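Local coordinates for SusD superfamily protein (Bacteroides fragilis NCTC 9343, PDB 3NQP) that probably binds glycans at the outer membrane, as expected of a SusD-family protein of a Bacteroides species, at residues Phe303-Leu307 against Asp308-Thr312. Numbering follows the deposited sequence.
Sequences FGDAL and DIQNT
D305 and D308 open and close a type I beta turn, in which the backbone N of D308 donates to D305 O at 3.0 Å, and a type II' turn from I309 to T312 follows without a break. The carboxylate of D305 ties the two turns together. With chi1 at -178° its CG lies anti to its own backbone N, which carries both oxygens forward to consecutive amides. OD1 receives I309 N at 3.0 Å on its syn lone pair, and the N-H...O angle of 172° makes this bond nearly straight. OD2 receives Q310 N at 2.8 Å, also on the syn side but 27° out of the carboxylate plane and more bent. Two bonds, one to each oxygen, would hinder rotation of the group, and Y285 OH adds a further hydrogen bond to OD1 and one to L307 N.

In the D308 conformer given here, Q310 NE2 donates to D308 OD1 at 2.7 Å, with the oxygen in the plane of the amide while the nitrogen stands well above that of the carboxylate; D308 has a second conformer, so this bond may be only part-time. The apolar contact is L307 CB against I309 CG2, at 3.8 Å. At the far end, I309 O accepts from both T312 N and T312 OG1, the hydroxyl meeting it in the carbonyl plane on a lone pair. R371, in strand 371-372, makes two further hydrogen bonds to this loop: its side-chain NE bonds D308 O and its backbone N bonds Q310 OE1. The arrangement is that of two successive beta turns joined by an aspartate bonded to main-chain amides, within the long loop between strand 265-269 and helix 321-325 of this SusD-family protein.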
loop_
_atom_site.group_PDB
_atom_site.type_symbol
_atom_site.label_atom_id
_atom_site.label_comp_id
_atom_site.label_asym_id
_atom_site.label_seq_id
_atom_site.Cartn_x
_atom_site.Cartn_y
_atom_site.Cartn_z
ATOM N N PHE A 303 6.082 -15.176 27.093
ATOM C CA PHE A 303 5.973 -14.969 25.641
ATOM C C PHE A 303 6.937 -15.873 24.840
ATOM O O PHE A 303 6.530 -16.545 23.899
ATOM C CB PHE A 303 6.225 -13.474 25.351
ATOM C CG PHE A 303 5.891 -13.054 23.942
ATOM C CD1 PHE A 303 6.757 -13.301 22.922
ATOM C CD2 PHE A 303 4.678 -12.463 23.659
ATOM C CE1 PHE A 303 6.458 -12.897 21.610
ATOM C CE2 PHE A 303 4.360 -12.097 22.367
ATOM C CZ PHE A 303 5.275 -12.295 21.347
ATOM N N GLY A 304 8.220 -15.882 25.201
ATOM C CA GLY A 304 9.178 -16.753 24.535
ATOM C C GLY A 304 9.178 -16.475 23.028
ATOM O O GLY A 304 9.183 -15.321 22.599
ATOM N N ASP A 305 9.198 -17.524 22.221
ATOM C CA ASP A 305 9.155 -17.374 20.780
ATOM C C ASP A 305 7.753 -17.725 20.306
ATOM O O ASP A 305 7.558 -18.680 19.537
ATOM C CB ASP A 305 10.182 -18.284 20.094
ATOM C CG ASP A 305 10.189 -18.114 18.599
ATOM O OD1 ASP A 305 9.593 -17.151 18.099
ATOM O OD2 ASP A 305 10.840 -18.892 17.910
ATOM N N ALA A 306 6.781 -16.934 20.744
ATOM C CA ALA A 306 5.365 -17.233 20.536
ATOM C C ALA A 306 4.976 -17.311 19.056
ATOM O O ALA A 306 4.094 -18.031 18.733
ATOM C CB ALA A 306 4.516 -16.187 21.247
ATOM N N LEU A 307 5.642 -16.551 18.174
ATOM C CA LEU A 307 5.361 -16.583 16.720
ATOM C C LEU A 307 6.097 -17.663 15.957
ATOM O O LEU A 307 5.794 -17.896 14.797
ATOM C CB LEU A 307 5.653 -15.245 16.071
ATOM C CG LEU A 307 4.737 -14.118 16.555
ATOM C CD1 LEU A 307 5.005 -12.854 15.740
ATOM C CD2 LEU A 307 3.227 -14.458 16.551
ATOM N N ASP A 308 7.035 -18.354 16.610
ATOM C CA ASP A 308 7.909 -19.300 15.913
ATOM C C ASP A 308 8.663 -18.594 14.781
ATOM O O ASP A 308 8.547 -18.913 13.584
ATOM C CB ASP A 308 7.146 -20.530 15.406
ATOM C CG ASP A 308 8.080 -21.709 15.081
ATOM O OD1 ASP A 308 9.317 -21.626 15.268
ATOM O OD2 ASP A 308 7.560 -22.732 14.625
ATOM N N ILE A 309 9.474 -17.642 15.189
ATOM C CA ILE A 309 10.345 -16.966 14.250
ATOM C C ILE A 309 11.833 -17.187 14.599
ATOM O O ILE A 309 12.690 -16.695 13.891
ATOM C CB ILE A 309 10.021 -15.460 14.181
ATOM C CG1 ILE A 309 10.283 -14.819 15.510
ATOM C CG2 ILE A 309 8.544 -15.204 13.662
ATOM C CD1 ILE A 309 10.360 -13.245 15.549
ATOM N N GLN A 310 12.123 -17.984 15.630
ATOM C CA GLN A 310 13.496 -18.229 16.072
ATOM C C GLN A 310 14.225 -16.886 16.191
ATOM O O GLN A 310 13.633 -15.935 16.698
ATOM C CB GLN A 310 14.204 -19.186 15.127
ATOM C CG GLN A 310 13.437 -20.436 14.774
ATOM C CD GLN A 310 12.594 -20.269 13.558
ATOM O OE1 GLN A 310 13.061 -19.764 12.524
ATOM N NE2 GLN A 310 11.308 -20.671 13.661
ATOM N N ASN A 311 15.481 -16.792 15.754
ATOM C CA ASN A 311 16.200 -15.548 15.836
ATOM C C ASN A 311 16.191 -14.727 14.557
ATOM O O ASN A 311 17.134 -13.968 14.321
ATOM C CB ASN A 311 17.659 -15.728 16.297
ATOM C CG ASN A 311 18.237 -14.434 16.858
ATOM O OD1 ASN A 311 17.485 -13.579 17.381
ATOM N ND2 ASN A 311 19.539 -14.252 16.714
ATOM N N THR A 312 15.124 -14.826 13.780
ATOM C CA THR A 312 15.056 -14.182 12.485
ATOM C C THR A 312 14.509 -12.764 12.541
ATOM O O THR A 312 14.471 -12.080 11.495
ATOM C CB THR A 312 14.184 -15.018 11.492
ATOM O OG1 THR A 312 12.830 -15.063 11.960
ATOM C CG2 THR A 312 14.697 -16.445 11.352
#